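Local structure of extracellular solute-binding protein, family 1 (Trichodesmium erythraeum IMS101, 6G7N) at residues A[52-63]-A[232-243]; A[64-75]-A[89-97]. The protein binds ferric iron and probably delivers it to an ABC transporter as the extracellular solute-binding component. All coordinates share one frame; numbering follows the deposited sequence.

Interaction 1 of 2, residues A[52-63]-A[232-243]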
loop_
_atom_site.group_PDB
_atom_site.type_symbol
_atom_site.label_atom_id
_atom_site.label_comp_id
_atom_site.label_asym_id
_atom_site.label_seq_id
_atom_site.Cartn_x
_atom_site.Cartn_y
_atom_site.Cartn_z
ATOM N N ALA A 52 23.537 -3.692 3.743
ATOM C CA ALA A 52 22.233 -3.963 3.144
ATOM C C ALA A 52 22.349 -4.275 1.652
ATOM O O ALA A 52 23.015 -3.572 0.889
ATOM C CB ALA A 52 21.287 -2.789 3.369
ATOM N N ASP A 53 21.650 -5.332 1.235
ATOM C CA ASP A 53 21.562 -5.728 -0.179
ATOM C C ASP A 53 20.218 -5.371 -0.804
ATOM O O ASP A 53 20.151 -4.912 -1.943
ATOM C CB ASP A 53 21.765 -7.236 -0.335
ATOM C CG ASP A 53 23.203 -7.661 -0.121
ATOM O OD1 ASP A 53 24.076 -7.156 -0.878
ATOM O OD2 ASP A 53 23.450 -8.528 0.756
ATOM N N VAL A 54 19.143 -5.675 -0.082
ATOM C CA VAL A 54 17.759 -5.421 -0.540
ATOM C C VAL A 54 17.047 -4.637 0.543
ATOM O O VAL A 54 17.187 -4.949 1.737
ATOM C CB VAL A 54 17.015 -6.743 -0.803
ATOM C CG1 VAL A 54 15.558 -6.494 -1.170
ATOM C CG2 VAL A 54 17.707 -7.541 -1.887
ATOM N N PHE A 55 16.282 -3.632 0.132
ATOM C CA PHE A 55 15.413 -2.844 1.035
ATOM C C PHE A 55 13.972 -3.114 0.588
ATOM O O PHE A 55 13.653 -2.966 -0.586
ATOM C CB PHE A 55 15.745 -1.344 0.941
ATOM C CG PHE A 55 14.739 -0.466 1.629
ATOM C CD1 PHE A 55 14.573 -0.522 3.006
ATOM C CD2 PHE A 55 13.892 0.375 0.899
ATOM C CE1 PHE A 55 13.628 0.242 3.641
ATOM C CE2 PHE A 55 12.971 1.172 1.556
ATOM C CZ PHE A 55 12.842 1.102 2.922
ATOM N N MET A 56 13.121 -3.477 1.551
ATOM C CA MET A 56 11.690 -3.655 1.296
ATOM C C MET A 56 10.848 -2.904 2.306
ATOM O O MET A 56 11.171 -2.852 3.506
ATOM C CB MET A 56 11.281 -5.124 1.317
ATOM C CG MET A 56 11.893 -5.920 0.199
ATOM S SD MET A 56 11.323 -7.602 0.028
ATOM C CE MET A 56 9.767 -7.313 -0.781
ATOM N N THR A 57 9.734 -2.350 1.831
ATOM C CA THR A 57 8.815 -1.612 2.694
ATOM C C THR A 57 7.463 -1.556 2.034
ATOM O O THR A 57 7.241 -2.176 1.000
ATOM C CB THR A 57 9.392 -0.228 3.060
ATOM O OG1 THR A 57 8.669 0.344 4.153
ATOM C CG2 THR A 57 9.354 0.752 1.880
ATOM N N VAL A 58 6.520 -0.840 2.658
ATOM C CA VAL A 58 5.212 -0.592 2.043
ATOM C C VAL A 58 5.042 0.872 1.684
ATOM O O VAL A 58 5.567 1.771 2.367
ATOM C CB VAL A 58 3.979 -1.093 2.843
ATOM C CG1 VAL A 58 4.223 -2.503 3.346
ATOM C CG2 VAL A 58 3.640 -0.187 4.005
ATOM N N ASP A 59 4.297 1.043 0.595
ATOM C CA ASP A 59 3.836 2.310 0.027
ATOM C C ASP A 59 4.850 2.908 -0.930
ATOM O O ASP A 59 5.998 3.144 -0.546
ATOM C CB ASP A 59 3.323 3.323 1.086
ATOM C CG ASP A 59 2.276 4.236 0.518
ATOM O OD1 ASP A 59 2.625 5.045 -0.363
ATOM O OD2 ASP A 59 1.103 4.087 0.913
ATOM N N ALA A 60 4.412 3.197 -2.148
ATOM C CA ALA A 60 5.297 3.844 -3.097
ATOM C C ALA A 60 5.800 5.190 -2.550
ATOM O O ALA A 60 6.866 5.635 -2.948
ATOM C CB ALA A 60 4.577 4.038 -4.420
ATOM N N GLY A 61 5.037 5.862 -1.684
ATOM C CA GLY A 61 5.565 7.085 -1.082
ATOM C C GLY A 61 6.838 6.864 -0.283
ATOM O O GLY A 61 7.750 7.729 -0.301
ATOM N N ARG A 62 6.916 5.750 0.457
ATOM C CA ARG A 62 8.142 5.429 1.228
ATOM C C ARG A 62 9.266 4.984 0.295
ATOM O O ARG A 62 10.427 5.318 0.530
ATOM C CB ARG A 62 7.937 4.334 2.293
ATOM C CG ARG A 62 6.992 4.627 3.456
ATOM C CD ARG A 62 7.227 3.700 4.656
ATOM N NE ARG A 62 6.333 3.921 5.805
ATOM C CZ ARG A 62 5.181 3.287 6.020
ATOM N NH1 ARG A 62 4.458 3.556 7.108
ATOM N NH2 ARG A 62 4.741 2.379 5.160
ATOM N N LEU A 63 8.950 4.218 -0.748
ATOM C CA LEU A 63 9.971 3.812 -1.711
ATOM C C LEU A 63 10.561 5.034 -2.416
ATOM O O LEU A 63 11.768 5.101 -2.640
ATOM C CB LEU A 63 9.391 2.791 -2.687
ATOM C CG LEU A 63 9.115 1.439 -2.023
ATOM C CD1 LEU A 63 8.161 0.604 -2.868
ATOM C CD2 LEU A 63 10.389 0.662 -1.763
ATOM N N ASN A 232 -1.797 0.615 -4.549
ATOM C CA ASN A 232 -0.451 0.930 -4.050
ATOM C C ASN A 232 0.253 -0.390 -3.781
ATOM O O ASN A 232 -0.339 -1.460 -4.005
ATOM C CB ASN A 232 -0.577 1.873 -2.838
ATOM C CG ASN A 232 0.631 2.771 -2.586
ATOM O OD1 ASN A 232 1.774 2.440 -2.949
ATOM N ND2 ASN A 232 0.396 3.915 -1.923
ATOM N N ILE A 233 1.521 -0.329 -3.346
ATOM C CA ILE A 233 2.365 -1.523 -3.352
ATOM C C ILE A 233 3.083 -1.749 -2.035
ATOM O O ILE A 233 3.406 -0.815 -1.288
ATOM C CB ILE A 233 3.417 -1.445 -4.489
ATOM C CG1 ILE A 233 4.248 -0.156 -4.433
ATOM C CG2 ILE A 233 2.738 -1.602 -5.831
ATOM C CD1 ILE A 233 5.505 -0.201 -5.284
ATOM N N SER A 234 3.386 -3.038 -1.807
ATOM C CA SER A 234 4.508 -3.482 -0.995
ATOM C C SER A 234 5.651 -3.733 -1.969
ATOM O O SER A 234 5.435 -4.379 -2.989
ATOM C CB SER A 234 4.185 -4.807 -0.277
ATOM O OG SER A 234 3.130 -4.696 0.643
ATOM N N GLY A 235 6.843 -3.222 -1.701
ATOM C CA GLY A 235 7.884 -3.347 -2.711
ATOM C C GLY A 235 9.269 -3.155 -2.183
ATOM O O GLY A 235 9.506 -3.084 -0.991
ATOM N N GLY A 236 10.209 -3.126 -3.114
ATOM C CA GLY A 236 11.610 -3.007 -2.723
ATOM C C GLY A 236 12.540 -2.794 -3.867
ATOM O O GLY A 236 12.149 -2.746 -5.033
ATOM N N GLY A 237 13.815 -2.679 -3.507
ATOM C CA GLY A 237 14.859 -2.449 -4.490
ATOM C C GLY A 237 16.210 -2.920 -3.977
ATOM O O GLY A 237 16.350 -3.324 -2.815
ATOM N N VAL A 238 17.181 -2.897 -4.890
ATOM C CA VAL A 238 18.585 -3.225 -4.561
ATOM C C VAL A 238 19.244 -1.977 -4.002
ATOM O O VAL A 238 19.160 -0.875 -4.576
ATOM C CB VAL A 238 19.302 -3.778 -5.787
ATOM C CG1 VAL A 238 20.760 -4.076 -5.477
ATOM C CG2 VAL A 238 18.607 -5.048 -6.264
ATOM N N VAL A 239 19.926 -2.163 -2.877
ATOM C CA VAL A 239 20.587 -1.051 -2.183
ATOM C C VAL A 239 21.845 -0.586 -2.923
ATOM O O VAL A 239 22.572 -1.412 -3.506
ATOM C CB VAL A 239 20.848 -1.454 -0.718
ATOM C CG1 VAL A 239 21.649 -0.413 0.045
ATOM C CG2 VAL A 239 19.528 -1.741 -0.009
ATOM N N LYS A 240 22.124 0.720 -2.858
ATOM C CA LYS A 240 23.213 1.356 -3.593
ATOM C C LYS A 240 24.534 0.651 -3.410
ATOM O O LYS A 240 25.234 0.389 -4.402
ATOM C CB LYS A 240 23.324 2.815 -3.189
ATOM C CG LYS A 240 24.458 3.551 -3.897
ATOM C CD LYS A 240 24.379 5.049 -3.742
ATOM C CE LYS A 240 23.506 5.681 -4.806
ATOM N NZ LYS A 240 23.257 7.124 -4.517
ATOM N N ASN A 241 24.886 0.312 -2.184
ATOM C CA ASN A 241 26.228 -0.295 -2.057
ATOM C C ASN A 241 26.187 -1.778 -1.786
ATOM O O ASN A 241 27.117 -2.316 -1.227
ATOM C CB ASN A 241 27.108 0.462 -1.058
ATOM C CG ASN A 241 27.242 1.935 -1.402
ATOM O OD1 ASN A 241 26.641 2.803 -0.732
ATOM N ND2 ASN A 241 27.992 2.233 -2.462
ATOM N N ALA A 242 25.146 -2.452 -2.270
ATOM C CA ALA A 242 24.933 -3.846 -1.977
ATOM C C ALA A 242 26.218 -4.661 -2.098
ATOM O O ALA A 242 26.841 -4.674 -3.163
ATOM C CB ALA A 242 23.911 -4.414 -2.928
ATOM N N PRO A 243 26.601 -5.368 -1.026
ATOM C CA PRO A 243 27.781 -6.230 -1.150
ATOM C C PRO A 243 27.600 -7.438 -2.064
ATOM O O PRO A 243 28.578 -7.973 -2.582
ATOM C CB PRO A 243 28.081 -6.659 0.284
ATOM C CG PRO A 243 26.908 -6.315 1.092
ATOM C CD PRO A 243 26.106 -5.282 0.360
#

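Interaction 2 of 2, residues A[64-75]-A[89-97]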
loop_
_atom_site.group_PDB
_atom_site.type_symbol
_atom_site.label_atom_id
_atom_site.label_comp_id
_atom_site.label_asym_id
_atom_site.label_seq_id
_atom_site.Cartn_x
_atom_site.Cartn_y
_atom_site.Cartn_z
ATOM N N TRP A 64 9.718 5.997 -2.723
ATOM C CA TRP A 64 10.176 7.255 -3.294
ATOM C C TRP A 64 11.172 8.025 -2.331
ATOM O O TRP A 64 12.211 8.545 -2.728
ATOM C CB TRP A 64 8.998 8.151 -3.663
ATOM C CG TRP A 64 9.401 9.471 -4.250
ATOM C CD1 TRP A 64 9.642 10.628 -3.560
ATOM C CD2 TRP A 64 9.583 9.780 -5.629
ATOM N NE1 TRP A 64 9.970 11.620 -4.422
ATOM C CE2 TRP A 64 9.947 11.143 -5.702
ATOM C CE3 TRP A 64 9.471 9.051 -6.810
ATOM C CZ2 TRP A 64 10.208 11.778 -6.907
ATOM C CZ3 TRP A 64 9.703 9.700 -8.013
ATOM C CH2 TRP A 64 10.062 11.042 -8.044
ATOM N N ARG A 65 10.763 8.027 -1.065
ATOM C CA ARG A 65 11.682 8.634 -0.048
ATOM C C ARG A 65 13.037 7.910 0.005
ATOM O O ARG A 65 14.088 8.550 0.109
ATOM C CB ARG A 65 11.012 8.596 1.321
ATOM C CG ARG A 65 9.855 9.579 1.487
ATOM C CD ARG A 65 9.079 9.451 2.798
ATOM N NE ARG A 65 7.970 10.420 2.910
ATOM C CZ ARG A 65 7.024 10.397 3.854
ATOM N NH1 ARG A 65 7.003 9.437 4.785
ATOM N NH2 ARG A 65 6.083 11.347 3.879
ATOM N N ALA A 66 13.031 6.588 -0.136
ATOM C CA ALA A 66 14.289 5.822 -0.201
ATOM C C ALA A 66 15.105 6.236 -1.412
ATOM O O ALA A 66 16.318 6.446 -1.331
ATOM C CB ALA A 66 14.005 4.325 -0.185
ATOM N N GLN A 67 14.423 6.351 -2.551
ATOM C CA GLN A 67 15.101 6.770 -3.771
ATOM C C GLN A 67 15.741 8.160 -3.614
ATOM O O GLN A 67 16.889 8.377 -4.007
ATOM C CB GLN A 67 14.145 6.667 -4.963
ATOM C CG GLN A 67 13.907 7.892 -5.740
ATOM C CD GLN A 67 12.902 7.721 -6.839
ATOM O OE1 GLN A 67 12.078 6.830 -6.869
ATOM N NE2 GLN A 67 12.948 8.629 -7.752
ATOM N N GLU A 68 14.982 9.073 -3.036
ATOM C CA GLU A 68 15.512 10.443 -2.820
ATOM C C GLU A 68 16.671 10.515 -1.800
ATOM O O GLU A 68 17.537 11.391 -1.895
ATOM C CB GLU A 68 14.394 11.396 -2.425
ATOM C CG GLU A 68 13.351 11.594 -3.521
ATOM C CD GLU A 68 13.886 12.175 -4.822
ATOM O OE1 GLU A 68 14.217 13.375 -4.832
ATOM O OE2 GLU A 68 13.938 11.442 -5.847
ATOM N N ALA A 69 16.675 9.575 -0.856
ATOM C CA ALA A 69 17.778 9.469 0.087
ATOM C C ALA A 69 19.054 8.921 -0.573
ATOM O O ALA A 69 20.104 8.919 0.056
ATOM C CB ALA A 69 17.362 8.605 1.272
ATOM N N GLY A 70 18.962 8.406 -1.806
ATOM C CA GLY A 70 20.114 7.919 -2.540
ATOM C C GLY A 70 20.528 6.534 -2.135
ATOM O O GLY A 70 21.656 6.146 -2.407
ATOM N N ILE A 71 19.638 5.756 -1.504
ATOM C CA ILE A 71 20.043 4.445 -0.999
ATOM C C ILE A 71 19.771 3.282 -1.954
ATOM O O ILE A 71 20.037 2.124 -1.577
ATOM C CB ILE A 71 19.456 4.130 0.386
ATOM C CG1 ILE A 71 17.930 3.990 0.349
ATOM C CG2 ILE A 71 19.913 5.197 1.388
ATOM C CD1 ILE A 71 17.371 3.216 1.524
ATOM N N LEU A 72 19.256 3.560 -3.157
ATOM C CA LEU A 72 18.920 2.508 -4.118
ATOM C C LEU A 72 19.753 2.630 -5.386
ATOM O O LEU A 72 20.245 3.691 -5.709
ATOM C CB LEU A 72 17.432 2.581 -4.468
ATOM C CG LEU A 72 16.458 2.432 -3.290
ATOM C CD1 LEU A 72 15.016 2.679 -3.718
ATOM C CD2 LEU A 72 16.583 1.103 -2.606
ATOM N N GLN A 73 19.910 1.526 -6.111
ATOM C CA GLN A 73 20.535 1.534 -7.426
ATOM C C GLN A 73 19.598 0.928 -8.464
ATOM O O GLN A 73 18.829 0.024 -8.155
ATOM C CB GLN A 73 21.880 0.802 -7.440
ATOM C CG GLN A 73 21.823 -0.677 -7.068
ATOM C CD GLN A 73 23.166 -1.373 -7.261
ATOM O OE1 GLN A 73 23.678 -1.454 -8.371
ATOM N NE2 GLN A 73 23.733 -1.883 -6.166
ATOM N N PRO A 74 19.684 1.427 -9.702
ATOM C CA PRO A 74 18.736 0.941 -10.725
ATOM C C PRO A 74 19.072 -0.453 -11.223
ATOM O O PRO A 74 20.240 -0.781 -11.400
ATOM C CB PRO A 74 18.879 1.971 -11.845
ATOM C CG PRO A 74 20.287 2.468 -11.701
ATOM C CD PRO A 74 20.521 2.518 -10.215
ATOM N N ILE A 75 18.050 -1.252 -11.490
ATOM C CA ILE A 75 18.177 -2.611 -11.960
ATOM C C ILE A 75 17.384 -2.810 -13.232
ATOM O O ILE A 75 16.196 -2.510 -13.256
ATOM C CB ILE A 75 17.666 -3.592 -10.864
ATOM C CG1 ILE A 75 18.437 -3.449 -9.562
ATOM C CG2 ILE A 75 17.695 -5.036 -11.385
ATOM C CD1 ILE A 75 19.889 -3.756 -9.642
ATOM N N ARG A 89 6.009 -0.180 -10.835
ATOM C CA ARG A 89 7.464 -0.119 -10.644
ATOM C C ARG A 89 7.960 1.282 -10.992
ATOM O O ARG A 89 7.368 2.034 -11.771
ATOM C CB ARG A 89 8.190 -1.211 -11.453
ATOM C CG ARG A 89 7.718 -1.398 -12.885
ATOM C CD ARG A 89 8.541 -2.466 -13.633
ATOM N NE ARG A 89 7.901 -2.932 -14.870
ATOM C CZ ARG A 89 7.960 -2.305 -16.043
ATOM N NH1 ARG A 89 7.352 -2.870 -17.097
ATOM N NH2 ARG A 89 8.585 -1.140 -16.185
ATOM N N SER A 90 9.095 1.641 -10.378
ATOM C CA SER A 90 9.700 2.951 -10.603
ATOM C C SER A 90 10.018 3.138 -12.086
ATOM O O SER A 90 10.727 2.293 -12.654
ATOM C CB SER A 90 11.043 2.974 -9.884
ATOM O OG SER A 90 11.823 4.106 -10.213
ATOM N N PRO A 91 9.672 4.283 -12.683
ATOM C CA PRO A 91 10.121 4.563 -14.057
ATOM C C PRO A 91 11.634 4.542 -14.227
ATOM O O PRO A 91 12.116 4.274 -15.334
ATOM C CB PRO A 91 9.543 5.955 -14.339
ATOM C CG PRO A 91 8.301 5.971 -13.498
ATOM C CD PRO A 91 8.709 5.302 -12.221
ATOM N N GLU A 92 12.362 4.792 -13.143
ATOM C CA GLU A 92 13.839 4.813 -13.158
ATOM C C GLU A 92 14.439 3.488 -12.702
ATOM O O GLU A 92 15.666 3.385 -12.533
ATOM C CB GLU A 92 14.359 5.948 -12.270
ATOM C CG GLU A 92 13.982 7.351 -12.745
ATOM C CD GLU A 92 14.409 8.428 -11.763
ATOM O OE1 GLU A 92 15.602 8.804 -11.769
ATOM O OE2 GLU A 92 13.561 8.895 -10.965
ATOM N N LYS A 93 13.607 2.478 -12.450
ATOM C CA LYS A 93 14.079 1.128 -12.132
ATOM C C LYS A 93 14.769 1.033 -10.786
ATOM O O LYS A 93 15.560 0.125 -10.534
ATOM C CB LYS A 93 14.924 0.515 -13.246
ATOM C CG LYS A 93 14.316 0.630 -14.636
ATOM C CD LYS A 93 13.005 -0.146 -14.806
ATOM C CE LYS A 93 12.442 -0.056 -16.231
ATOM N NZ LYS A 93 11.976 1.311 -16.557
ATOM N N LEU A 94 14.409 1.934 -9.883
ATOM C CA LEU A 94 14.990 1.976 -8.544
ATOM C C LEU A 94 14.293 1.073 -7.531
ATOM O O LEU A 94 14.896 0.680 -6.530
ATOM C CB LEU A 94 15.049 3.412 -8.036
ATOM C CG LEU A 94 16.026 4.306 -8.798
ATOM C CD1 LEU A 94 15.738 5.756 -8.484
ATOM C CD2 LEU A 94 17.474 3.953 -8.457
ATOM N N TRP A 95 13.021 0.757 -7.780
ATOM C CA TRP A 95 12.243 -0.068 -6.885
ATOM C C TRP A 95 11.073 -0.632 -7.678
ATOM O O TRP A 95 10.735 -0.150 -8.758
ATOM C CB TRP A 95 11.777 0.703 -5.620
ATOM C CG TRP A 95 11.182 2.041 -5.886
ATOM C CD1 TRP A 95 11.844 3.235 -5.742
ATOM C CD2 TRP A 95 9.861 2.364 -6.351
ATOM N NE1 TRP A 95 11.022 4.282 -6.097
ATOM C CE2 TRP A 95 9.813 3.766 -6.495
ATOM C CE3 TRP A 95 8.724 1.596 -6.707
ATOM C CZ2 TRP A 95 8.691 4.415 -6.976
ATOM C CZ3 TRP A 95 7.627 2.246 -7.194
ATOM C CH2 TRP A 95 7.601 3.633 -7.322
ATOM N N PHE A 96 10.458 -1.636 -7.074
ATOM C CA PHE A 96 9.494 -2.505 -7.763
ATOM C C PHE A 96 8.445 -2.962 -6.772
ATOM O O PHE A 96 8.770 -3.330 -5.648
ATOM C CB PHE A 96 10.230 -3.758 -8.307
ATOM C CG PHE A 96 11.368 -3.432 -9.242
ATOM C CD1 PHE A 96 12.636 -3.128 -8.725
ATOM C CD2 PHE A 96 11.181 -3.327 -10.616
ATOM C CE1 PHE A 96 13.675 -2.756 -9.557
ATOM C CE2 PHE A 96 12.231 -2.934 -11.442
ATOM C CZ PHE A 96 13.457 -2.652 -10.905
ATOM N N GLY A 97 7.188 -3.023 -7.223
ATOM C CA GLY A 97 6.145 -3.639 -6.422
ATOM C C GLY A 97 6.107 -5.153 -6.539
ATOM O O GLY A 97 6.238 -5.682 -7.621
HETATM O O HOH W 1 10.707 6.275 -9.175
HETATM O O HOH W 2 16.596 -1.477 -7.247
#

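Interaction 1 of 2, residues A[52-63]-A[232-243]
N232 OD1 is gripped by two backbone N-H groups, one at the start of helix 60-68 and one in its own strand. A60 N donates to N232 OD1 over 2.9 Å and almost straight, 176° at the hydrogen. I233 N, next in the strand, gives OD1 its second bond. The amide nitrogen faces the D59 carboxylate, whose plane is turned 70° from the amide plane. N232 ND2 lies 2.9 Å from D59 OD1, but this bond is weak. D59 is the N-cap of the helix. Its OD1 uses the anti lone pair for G61 N and also bonds S144 of helix 140-167. With an alanine here in place of N232, A60 N and I233 N would probably both lose their acceptor, and the D59 carboxylate its weak bond to the amide.

From here strands 54-58 and 232-239 run antiparallel in the mixed sheet of this periplasmic-binding-protein fold. F55 pairs with G237 and T57 with G235, two backbone bonds in each pair; D59 N to I233 O, 2.8 Å, extends the ladder. G236 lets the strands lie close: a side chain there would run into F55 O and M56 CG; one on G235 would press on L63 CD1. L63 folds back from the helix. Its CD1 meets I233 CD1 at 3.7 Å, and CD2 rests over G235 and G236. I233 CG1 sits between its backbone N and carbonyl carbon (chi1 54°), which turns CD1 to this leucine. At the other end V239 CG2 packs on F55 CB at 3.9 Å. V58 lines the pocket that holds D-glutamate and D-alanine, while S234 OG bonds E270 and R9.

Interaction 2 of 2, residues A[64-75]-A[89-97]
The end of helix 60-68 and the chain that leaves it pack against a type I beta turn, S90 to K93, and the start of strand 96-108. The helix closes with a Schellman motif at G70, and the chain then returns past the turn as L72 to I75. Q67 reaches from the last helical turn to the W95 indole. W95 NE1 donates to Q67 OE1 over 2.9 Å, in the carbonyl plane of the amide and at its oxygen end. The amide is inclined 42° to the ring. W95 CG stands between its backbone N and carbonyl carbon (chi1 47°), and this turns the N-H edge to the helix. S90 CB lies over the centre of one indole face. Q67 OE1 also accepts from a water that bonds S90 OG.

L94 fills the angle between helix and returning chain. Its CD1 packs across the Q67 side chain, 3.8 Å from Q67 CD. Its CD2 lies against the Q73-P74 peptide, 3.6 Å from P74 N. L72 CD1 comes to the edge of the indole, 3.8 Å from W95 CD1. Further along, I75 N donates to K93 O over 3.0 Å, and P74 CA makes a CA-H...O contact with the same oxygen. A second water donates to both Q73 O and L94 O, bridging the two backbones.

The polar links are few and directed, with apolar groups between them. The indole N-H and a water both hold Q67 OE1, which probably limits rotation of the amide, and the W95 N-H has its acceptor.

How the interactions relate
From the N terminus, residues 52-63 run along strand 54-58 into helix 60-68. Residues 64-75 finish that helix and lead through strand 72-73. After a short helical excursion the chain comes back at 89-97, where interaction 2 closes a small loop. The chain returns at 232-243 only much later, and interaction 1 then closes a long loop that encloses the small one. The two contacts share helix 60-68 and meet on strand 231-239. This strand pairs with 54-58, 72-73 and 96-108. G236 O to F96 N and K240 N to I71 O are probable backbone hydrogen bonds joining the two contacts.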